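Local coordinates for protein carbohydrate binding module (Uncultured bacterium, PDB 2W3J) that probably recognises uronic acid sugars, as a calcium-containing family 35 carbohydrate binding module built on a beta-sandwich, at residues G29-E34 / A39-S44; K51-Q56 / N129-A134; T90-V95 / N120-R125. All coordinates share one frame; numbering follows the deposited sequence.

Contact 1 (G29-E34 / A39-S44); sequences GFIDTE and ASIVWS. With CA (calcium ion), chain B; CA (calcium ion), chain C.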
loop_
_atom_site.group_PDB
_atom_site.type_symbol
_atom_site.label_atom_id
_atom_site.label_comp_id
_atom_site.label_asym_id
_atom_site.label_seq_id
_atom_site.Cartn_x
_atom_site.Cartn_y
_atom_site.Cartn_z
ATOM N N GLY A 29 10.677 -8.330 -0.187
ATOM C CA GLY A 29 11.098 -7.168 0.598
ATOM C C GLY A 29 9.939 -6.236 0.800
ATOM O O GLY A 29 8.807 -6.683 0.901
ATOM N N PHE A 30 10.219 -4.946 0.842
ATOM C CA PHE A 30 9.158 -3.975 1.095
ATOM C C PHE A 30 9.618 -2.667 0.502
ATOM O O PHE A 30 10.789 -2.534 0.101
ATOM C CB PHE A 30 8.954 -3.788 2.612
ATOM C CG PHE A 30 10.230 -3.555 3.384
ATOM C CD1 PHE A 30 10.760 -2.270 3.529
ATOM C CD2 PHE A 30 10.899 -4.627 3.977
ATOM C CE1 PHE A 30 11.950 -2.033 4.243
ATOM C CE2 PHE A 30 12.082 -4.379 4.727
ATOM C CZ PHE A 30 12.593 -3.088 4.846
ATOM N N ILE A 31 8.695 -1.703 0.428
ATOM C CA ILE A 31 9.032 -0.367 -0.059
ATOM C C ILE A 31 9.514 0.533 1.089
ATOM O O ILE A 31 8.869 0.642 2.106
ATOM C CB ILE A 31 7.822 0.300 -0.726
ATOM C CG1 ILE A 31 7.329 -0.549 -1.917
ATOM C CG2 ILE A 31 8.161 1.732 -1.159
ATOM C CD1 ILE A 31 8.405 -0.965 -2.914
ATOM N N ASP A 32 10.662 1.161 0.899
ATOM C CA ASP A 32 11.177 2.121 1.885
ATOM C C ASP A 32 11.259 3.455 1.162
ATOM O O ASP A 32 12.155 3.685 0.346
ATOM C CB ASP A 32 12.560 1.640 2.365
ATOM C CG ASP A 32 13.134 2.466 3.485
ATOM O OD1 ASP A 32 12.755 3.635 3.640
ATOM O OD2 ASP A 32 14.018 1.936 4.204
ATOM N N THR A 33 10.268 4.321 1.375
ATOM C CA THR A 33 10.253 5.560 0.606
ATOM C C THR A 33 11.263 6.546 1.165
ATOM O O THR A 33 11.688 6.422 2.324
ATOM C CB THR A 33 8.880 6.277 0.721
ATOM O OG1 THR A 33 8.563 6.433 2.102
ATOM C CG2 THR A 33 7.770 5.448 0.092
ATOM N N GLU A 34 11.604 7.549 0.353
ATOM C CA GLU A 34 12.323 8.673 0.925
ATOM C C GLU A 34 11.435 9.420 1.934
ATOM O O GLU A 34 10.200 9.229 2.011
ATOM C CB GLU A 34 12.850 9.602 -0.173
ATOM C CG GLU A 34 11.845 10.625 -0.650
ATOM C CD GLU A 34 10.690 10.023 -1.459
ATOM O OE1 GLU A 34 9.832 10.819 -1.931
ATOM O OE2 GLU A 34 10.638 8.771 -1.632
ATOM N N ALA A 39 5.567 11.241 -1.027
ATOM C CA ALA A 39 6.165 9.950 -1.388
ATOM C C ALA A 39 5.000 8.947 -1.580
ATOM O O ALA A 39 4.094 8.883 -0.757
ATOM C CB ALA A 39 7.092 9.462 -0.295
ATOM N N SER A 40 5.082 8.167 -2.658
ATOM C CA SER A 40 3.959 7.323 -3.073
ATOM C C SER A 40 4.309 5.923 -3.523
ATOM O O SER A 40 5.447 5.623 -3.889
ATOM C CB SER A 40 3.211 7.986 -4.233
ATOM O OG SER A 40 4.018 8.077 -5.396
ATOM N N ILE A 41 3.277 5.078 -3.548
ATOM C CA ILE A 41 3.352 3.758 -4.155
ATOM C C ILE A 41 2.076 3.640 -4.987
ATOM O O ILE A 41 1.011 4.131 -4.563
ATOM C CB ILE A 41 3.324 2.679 -3.097
ATOM C CG1 ILE A 41 4.555 2.782 -2.213
ATOM C CG2 ILE A 41 3.288 1.301 -3.798
ATOM C CD1 ILE A 41 4.465 1.835 -0.950
ATOM N N VAL A 42 2.193 3.023 -6.164
ATOM C CA VAL A 42 1.050 2.863 -7.076
ATOM C C VAL A 42 0.908 1.406 -7.471
ATOM O O VAL A 42 1.897 0.751 -7.830
ATOM C CB VAL A 42 1.268 3.688 -8.365
ATOM C CG1 VAL A 42 0.101 3.488 -9.341
ATOM C CG2 VAL A 42 1.416 5.191 -8.005
ATOM N N TRP A 43 -0.335 0.922 -7.439
ATOM C CA TRP A 43 -0.681 -0.435 -7.856
ATOM C C TRP A 43 -1.782 -0.376 -8.922
ATOM O O TRP A 43 -2.466 0.662 -9.065
ATOM C CB TRP A 43 -1.259 -1.206 -6.687
ATOM C CG TRP A 43 -0.307 -1.453 -5.507
ATOM C CD1 TRP A 43 0.570 -2.502 -5.364
ATOM C CD2 TRP A 43 -0.206 -0.668 -4.317
ATOM N NE1 TRP A 43 1.197 -2.417 -4.122
ATOM C CE2 TRP A 43 0.733 -1.305 -3.469
ATOM C CE3 TRP A 43 -0.853 0.491 -3.863
ATOM C CZ2 TRP A 43 1.059 -0.810 -2.211
ATOM C CZ3 TRP A 43 -0.521 0.989 -2.599
ATOM C CH2 TRP A 43 0.437 0.340 -1.794
ATOM N N SER A 44 -1.948 -1.481 -9.654
ATOM C CA SER A 44 -3.014 -1.565 -10.686
ATOM C C SER A 44 -3.687 -2.924 -10.527
ATOM O O SER A 44 -3.004 -3.953 -10.460
ATOM C CB SER A 44 -2.398 -1.470 -12.083
ATOM O OG SER A 44 -3.392 -1.519 -13.134
HETATM CA CA CA B . 11.307 5.289 4.471
HETATM CA CA CA C . 6.619 -7.537 0.500
HETATM O O HOH W 1 9.305 3.958 4.187
HETATM O O HOH W 2 9.707 7.082 4.707
HETATM O O HOH W 3 13.101 6.525 5.375
HETATM O O HOH W 4 11.390 3.870 6.575
#

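Contact 2 (K51-Q56 / N129-A134); sequences KTYTAQ and NGITPA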
loop_
_atom_site.group_PDB
_atom_site.type_symbol
_atom_site.label_atom_id
_atom_site.label_comp_id
_atom_site.label_asym_id
_atom_site.label_seq_id
_atom_site.Cartn_x
_atom_site.Cartn_y
_atom_site.Cartn_z
ATOM N N LYS A 51 -18.060 -2.533 -6.652
ATOM C CA LYS A 51 -18.567 -2.448 -5.297
ATOM C C LYS A 51 -17.448 -2.013 -4.361
ATOM O O LYS A 51 -16.364 -1.693 -4.816
ATOM C CB LYS A 51 -19.143 -3.775 -4.815
ATOM C CG LYS A 51 -18.268 -4.975 -5.053
ATOM C CD LYS A 51 -18.754 -6.197 -4.238
ATOM N N THR A 52 -17.727 -2.010 -3.066
ATOM C CA THR A 52 -16.696 -1.699 -2.079
ATOM C C THR A 52 -15.996 -2.976 -1.667
ATOM O O THR A 52 -16.656 -4.004 -1.410
ATOM C CB THR A 52 -17.291 -0.993 -0.856
ATOM O OG1 THR A 52 -17.802 0.273 -1.275
ATOM C CG2 THR A 52 -16.242 -0.773 0.231
ATOM N N TYR A 53 -14.656 -2.911 -1.604
ATOM C CA TYR A 53 -13.825 -4.036 -1.173
ATOM C C TYR A 53 -12.976 -3.626 0.013
ATOM O O TYR A 53 -12.656 -2.441 0.159
ATOM C CB TYR A 53 -12.903 -4.457 -2.317
ATOM C CG TYR A 53 -13.634 -4.986 -3.543
ATOM C CD1 TYR A 53 -13.833 -6.357 -3.720
ATOM C CD2 TYR A 53 -14.126 -4.116 -4.522
ATOM C CE1 TYR A 53 -14.494 -6.844 -4.857
ATOM C CE2 TYR A 53 -14.790 -4.598 -5.663
ATOM C CZ TYR A 53 -14.964 -5.962 -5.811
ATOM O OH TYR A 53 -15.618 -6.445 -6.928
ATOM N N THR A 54 -12.623 -4.579 0.873
ATOM C CA THR A 54 -11.690 -4.299 1.974
ATOM C C THR A 54 -10.261 -4.595 1.515
ATOM O O THR A 54 -9.989 -5.701 1.031
ATOM C CB THR A 54 -11.972 -5.176 3.187
ATOM O OG1 THR A 54 -13.339 -4.989 3.570
ATOM C CG2 THR A 54 -11.073 -4.777 4.332
ATOM N N ALA A 55 -9.373 -3.602 1.654
ATOM C CA ALA A 55 -7.935 -3.783 1.395
ATOM C C ALA A 55 -7.238 -3.813 2.747
ATOM O O ALA A 55 -7.681 -3.190 3.718
ATOM C CB ALA A 55 -7.377 -2.647 0.555
ATOM N N GLN A 56 -6.177 -4.596 2.843
ATOM C CA GLN A 56 -5.373 -4.563 4.040
ATOM C C GLN A 56 -3.922 -4.268 3.674
ATOM O O GLN A 56 -3.332 -4.956 2.850
ATOM C CB GLN A 56 -5.443 -5.913 4.759
ATOM C CG GLN A 56 -4.591 -5.921 6.042
ATOM C CD GLN A 56 -4.814 -7.158 6.856
ATOM O OE1 GLN A 56 -5.745 -7.228 7.682
ATOM N NE2 GLN A 56 -3.980 -8.149 6.634
ATOM N N ASN A 129 -13.964 -11.763 -4.277
ATOM C CA ASN A 129 -13.817 -12.581 -5.452
ATOM C C ASN A 129 -13.538 -11.703 -6.642
ATOM O O ASN A 129 -13.924 -10.540 -6.664
ATOM C CB ASN A 129 -15.103 -13.387 -5.724
ATOM C CG ASN A 129 -15.561 -14.182 -4.511
ATOM O OD1 ASN A 129 -14.761 -14.872 -3.859
ATOM N ND2 ASN A 129 -16.856 -14.104 -4.205
ATOM N N GLY A 130 -12.890 -12.270 -7.644
ATOM C CA GLY A 130 -12.739 -11.595 -8.915
ATOM C C GLY A 130 -11.729 -10.453 -8.928
ATOM O O GLY A 130 -11.804 -9.565 -9.770
ATOM N N ILE A 131 -10.774 -10.491 -8.008
ATOM C CA ILE A 131 -9.703 -9.479 -7.989
ATOM C C ILE A 131 -8.437 -10.114 -8.573
ATOM O O ILE A 131 -8.025 -11.201 -8.124
ATOM C CB ILE A 131 -9.426 -9.003 -6.547
ATOM C CG1 ILE A 131 -10.650 -8.341 -5.924
ATOM C CG2 ILE A 131 -8.243 -8.054 -6.527
ATOM C CD1 ILE A 131 -11.045 -7.060 -6.594
ATOM N N THR A 132 -7.849 -9.476 -9.582
ATOM C CA THR A 132 -6.567 -9.903 -10.140
ATOM C C THR A 132 -5.687 -8.672 -10.339
ATOM O O THR A 132 -6.182 -7.560 -10.267
ATOM C CB THR A 132 -6.715 -10.584 -11.522
ATOM O OG1 THR A 132 -7.440 -9.727 -12.403
ATOM C CG2 THR A 132 -7.480 -11.919 -11.387
ATOM N N PRO A 133 -4.396 -8.879 -10.618
ATOM C CA PRO A 133 -3.527 -7.764 -10.941
ATOM C C PRO A 133 -3.865 -7.278 -12.342
ATOM O O PRO A 133 -4.457 -8.023 -13.112
ATOM C CB PRO A 133 -2.108 -8.369 -10.899
ATOM C CG PRO A 133 -2.303 -9.855 -10.950
ATOM C CD PRO A 133 -3.682 -10.162 -10.502
ATOM N N ALA A 134 -3.527 -6.029 -12.643
ATOM C CA ALA A 134 -3.718 -5.464 -13.985
ATOM C C ALA A 134 -2.424 -4.852 -14.496
ATOM O O ALA A 134 -1.499 -4.605 -13.704
ATOM C CB ALA A 134 -4.844 -4.409 -13.963
HETATM O O HOH W 5 -14.238 -8.482 -8.321
#

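Contact 3 (T90-V95 / N120-R125); sequences TQWQTV and NIDSIR. With CA (calcium ion), chain C.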
loop_
_atom_site.group_PDB
_atom_site.type_symbol
_atom_site.label_atom_id
_atom_site.label_comp_id
_atom_site.label_asym_id
_atom_site.label_seq_id
_atom_site.Cartn_x
_atom_site.Cartn_y
_atom_site.Cartn_z
ATOM N N THR A 90 10.444 -5.259 14.294
ATOM C CA THR A 90 10.251 -6.710 14.118
ATOM C C THR A 90 8.773 -7.116 14.107
ATOM O O THR A 90 8.423 -8.240 13.713
ATOM C CB THR A 90 10.969 -7.566 15.172
ATOM O OG1 THR A 90 10.177 -7.640 16.380
ATOM C CG2 THR A 90 12.362 -6.997 15.475
ATOM N N GLN A 91 7.925 -6.201 14.541
ATOM C CA GLN A 91 6.498 -6.470 14.604
ATOM C C GLN A 91 5.792 -5.680 13.512
ATOM O O GLN A 91 5.577 -4.458 13.615
ATOM C CB GLN A 91 5.947 -6.116 15.987
ATOM C CG GLN A 91 4.434 -6.229 16.098
ATOM C CD GLN A 91 3.951 -7.668 15.997
ATOM O OE1 GLN A 91 4.194 -8.474 16.891
ATOM N NE2 GLN A 91 3.275 -7.998 14.897
ATOM N N TRP A 92 5.480 -6.367 12.431
ATOM C CA TRP A 92 4.795 -5.740 11.321
ATOM C C TRP A 92 3.347 -5.483 11.752
ATOM O O TRP A 92 2.831 -6.160 12.662
ATOM C CB TRP A 92 4.868 -6.669 10.098
ATOM C CG TRP A 92 6.271 -6.762 9.565
ATOM C CD1 TRP A 92 7.305 -7.517 10.055
ATOM C CD2 TRP A 92 6.796 -6.010 8.474
ATOM N NE1 TRP A 92 8.452 -7.303 9.298
ATOM C CE2 TRP A 92 8.163 -6.381 8.324
ATOM C CE3 TRP A 92 6.241 -5.081 7.581
ATOM C CZ2 TRP A 92 8.978 -5.835 7.330
ATOM C CZ3 TRP A 92 7.066 -4.527 6.604
ATOM C CH2 TRP A 92 8.405 -4.930 6.474
ATOM N N GLN A 93 2.700 -4.510 11.107
ATOM C CA GLN A 93 1.353 -4.076 11.514
ATOM C C GLN A 93 0.453 -4.172 10.305
ATOM O O GLN A 93 0.929 -4.271 9.174
ATOM C CB GLN A 93 1.397 -2.624 11.991
ATOM C CG GLN A 93 2.362 -2.399 13.188
ATOM C CD GLN A 93 2.395 -0.941 13.609
ATOM O OE1 GLN A 93 3.437 -0.268 13.551
ATOM N NE2 GLN A 93 1.244 -0.442 14.062
ATOM N N THR A 94 -0.855 -4.148 10.527
ATOM C CA THR A 94 -1.777 -4.156 9.398
ATOM C C THR A 94 -2.840 -3.083 9.629
ATOM O O THR A 94 -3.142 -2.744 10.776
ATOM C CB THR A 94 -2.462 -5.521 9.217
ATOM O OG1 THR A 94 -3.074 -5.923 10.450
ATOM C CG2 THR A 94 -1.448 -6.588 8.792
ATOM N N VAL A 95 -3.351 -2.511 8.543
ATOM C CA VAL A 95 -4.468 -1.584 8.653
ATOM C C VAL A 95 -5.435 -1.927 7.539
ATOM O O VAL A 95 -5.020 -2.198 6.416
ATOM C CB VAL A 95 -4.025 -0.106 8.581
ATOM C CG1 VAL A 95 -3.223 0.218 7.311
ATOM C CG2 VAL A 95 -5.256 0.848 8.717
ATOM N N ASN A 120 7.182 1.588 6.043
ATOM C CA ASN A 120 7.717 0.600 5.101
ATOM C C ASN A 120 6.549 -0.282 4.701
ATOM O O ASN A 120 5.931 -0.898 5.549
ATOM C CB ASN A 120 8.807 -0.240 5.778
ATOM C CG ASN A 120 10.052 0.573 6.060
ATOM O OD1 ASN A 120 10.294 1.609 5.420
ATOM N ND2 ASN A 120 10.898 0.069 6.968
ATOM N N ILE A 121 6.267 -0.358 3.406
ATOM C CA ILE A 121 5.031 -1.059 2.968
ATOM C C ILE A 121 5.375 -2.438 2.406
ATOM O O ILE A 121 6.084 -2.546 1.397
ATOM C CB ILE A 121 4.285 -0.265 1.908
ATOM C CG1 ILE A 121 3.997 1.172 2.412
ATOM C CG2 ILE A 121 2.966 -1.040 1.509
ATOM C CD1 ILE A 121 3.174 1.185 3.714
ATOM N N ASP A 122 4.925 -3.476 3.105
ATOM C CA ASP A 122 5.238 -4.867 2.726
ATOM C C ASP A 122 4.350 -5.311 1.554
ATOM O O ASP A 122 4.808 -5.939 0.598
ATOM C CB ASP A 122 4.986 -5.771 3.932
ATOM C CG ASP A 122 5.251 -7.220 3.623
ATOM O OD1 ASP A 122 6.209 -7.483 2.844
ATOM O OD2 ASP A 122 4.517 -8.058 4.178
ATOM N N SER A 123 3.071 -5.004 1.657
ATOM C CA SER A 123 2.120 -5.503 0.662
ATOM C C SER A 123 0.779 -4.821 0.854
ATOM O O SER A 123 0.499 -4.212 1.897
ATOM C CB SER A 123 1.919 -7.017 0.885
ATOM O OG SER A 123 1.416 -7.277 2.220
ATOM N N ILE A 124 -0.062 -4.943 -0.160
ATOM C CA ILE A 124 -1.472 -4.634 -0.001
ATOM C C ILE A 124 -2.279 -5.863 -0.465
ATOM O O ILE A 124 -1.936 -6.480 -1.463
ATOM C CB ILE A 124 -1.909 -3.317 -0.705
ATOM C CG1 ILE A 124 -3.344 -2.979 -0.316
ATOM C CG2 ILE A 124 -1.762 -3.326 -2.243
ATOM C CD1 ILE A 124 -3.750 -1.622 -0.858
ATOM N N ARG A 125 -3.278 -6.223 0.337
ATOM C CA ARG A 125 -4.133 -7.384 0.066
ATOM C C ARG A 125 -5.546 -6.866 -0.166
ATOM O O ARG A 125 -6.098 -6.189 0.697
ATOM C CB ARG A 125 -4.133 -8.310 1.285
ATOM C CG ARG A 125 -4.899 -9.643 1.100
ATOM C CD ARG A 125 -5.031 -10.363 2.422
ATOM N NE ARG A 125 -3.746 -10.664 3.044
ATOM C CZ ARG A 125 -3.050 -11.770 2.804
ATOM N NH1 ARG A 125 -3.507 -12.667 1.939
ATOM N NH2 ARG A 125 -1.891 -11.975 3.417
HETATM CA CA CA C . 6.619 -7.537 0.500
#

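Contact 1 (G29-E34 / A39-S44)
Ile41 pushes its delta methyl against the flank of Ile31, CD1 lying 3.7 Å from Ile31 CB and as near to Ile31 CG2. This is core packing of a beta-sandwich module: the touching parts, residues 31-34 and 39-41, run nearly antiparallel round a short loop, and side chains rather than paired backbones hold them together. Ile41 keeps its chain extended (chi2 171°), which carries CD1 out to its partner, and the two side chains slide past each other in opposite directions. Its other branch, CG2, sits over one face of the Trp43 ring, toward the rim, so both arms of this isoleucine are used; beyond, Phe11 and Ile121 add further apolar cover.

Nearer the loop, Thr33 CB meets the methyl of Ala39 at 3.8 Å, a spot where a small side chain suits the close approach of the chains. The hydroxyl of Thr33 does polar work: OG1 bonds to the backbone N of Leu118 and, at 2.9 Å, to a calcium-bound water. Thr33 O binds the same calcium ion, joined by Asp32 OD1 at 2.4 Å and four waters. Ligands so largely made of water could be exchanged, consistent with a calcium that takes part in sugar recognition, as in relatives. Gly29, at the other end, has backbone angles (phi 163°, psi -146°) that would drive a beta carbon into the carbonyl oxygen of the residue before, and its own O binds the second calcium ion at 2.4 Å.

Contact 2 (K51-Q56 / N129-A134)
Tyr53 presents one face of its ring to the delta methyl of Ile131, a CH-pi contact in which CD1 stands 4.1 Å from the ring centroid and 19° off the normal. The methyl is displaced toward the rim, so that Tyr53 CE1 is its nearest ring atom at 3.9 Å. With CG anti to its carbonyl carbon (chi1 -64°), the tyrosine directs its ring toward residues 129-134, and the branched isoleucine offers a slim tip that fits over the ring. The pair bridges the two layers of the beta-sandwich: Tyr53 belongs to strand 51-60 of one sheet, whereas strand 131-133 pairs with strand 40-47 of the other. Leu101 and Val126 pack against both side chains.

At the ring's polar end a water donates to Tyr53 OH at 2.8 Å and to the backbone O of Asn129 at 2.7 Å, while the same hydroxyl is hydrogen-bonded to Ser49 O. A tyrosine therefore serves both roles, apolar face and polar tip; a leucine here would probably leave the bridging water and Ser49 O without their phenolic mate and the Ile131 methyl without its flat seat. Gly130, between Asn129 and Ile131, turns the chain at a positive phi of 74°, which glycine adopts readily.

Contact 3 (T90-V95 / N120-R125)
Asp122 OD1 binds a calcium ion at 2.4 Å and has a hydrogen bond elsewhere in the structure as well, while the backbone O of the same residue takes the metal at 2.4 Å. The other carboxylate oxygen, OD2, forms a salt bridge with Arg58, so an aspartate, short and two-headed, can serve metal and arginine at once. CG lies anti to the backbone N (chi1 179°), which sets OD1 on the metal while CB stays toward Trp92. Strand 120-126 makes a classic beta bulge here, Asp122 and Ser123 both facing Arg58 of the neighbouring strand 51-60; the near-helical backbone of Asp122 (psi -45°) belongs to that distortion. Glu5, Glu6, Thr26 and Gly29 complete the calcium site.

Across the intervening strand of the sheet, Trp92 reaches from residues 90-95 to cover the methylene of this metal ligand. The outer corner of its six-membered ring does the touching, CZ3 lying 3.6 Å from Asp122 CB. The side chains cross at about a right angle. A large indole suits a place that must span to a strand two away, and its position is further fixed by NE1 bonding to Ala23 O and by an edge-to-face stack with Phe30. The same ring corner also meets the backbone of Asn120, CZ3 standing 3.9 Å from its O.

Overall arrangement
From the N terminus, contact 1 comes first, closing a short loop between residues 29-34 and the start of strand 40-47. The chain then enters strand 51-60, where contact 2 opens; it is not closed until residues 129-134. Within that long excursion lies contact 3, which joins residues 90-95 to 120-125. Residues 51-56 of contact 2 and both segments of contact 3 belong to the sheet in which strand 51-60 runs between 93-101 and 120-126, with Gln56 N probably bonded to Arg125 O. Contact 1 meets contact 3 through a probable hydrogen bond from Ile31 N to Ile121 O and through one shared calcium ion. It meets contact 2 where Ala134 N probably bonds to Ser44 O, tying the calcium-bearing end to the C-terminal strand.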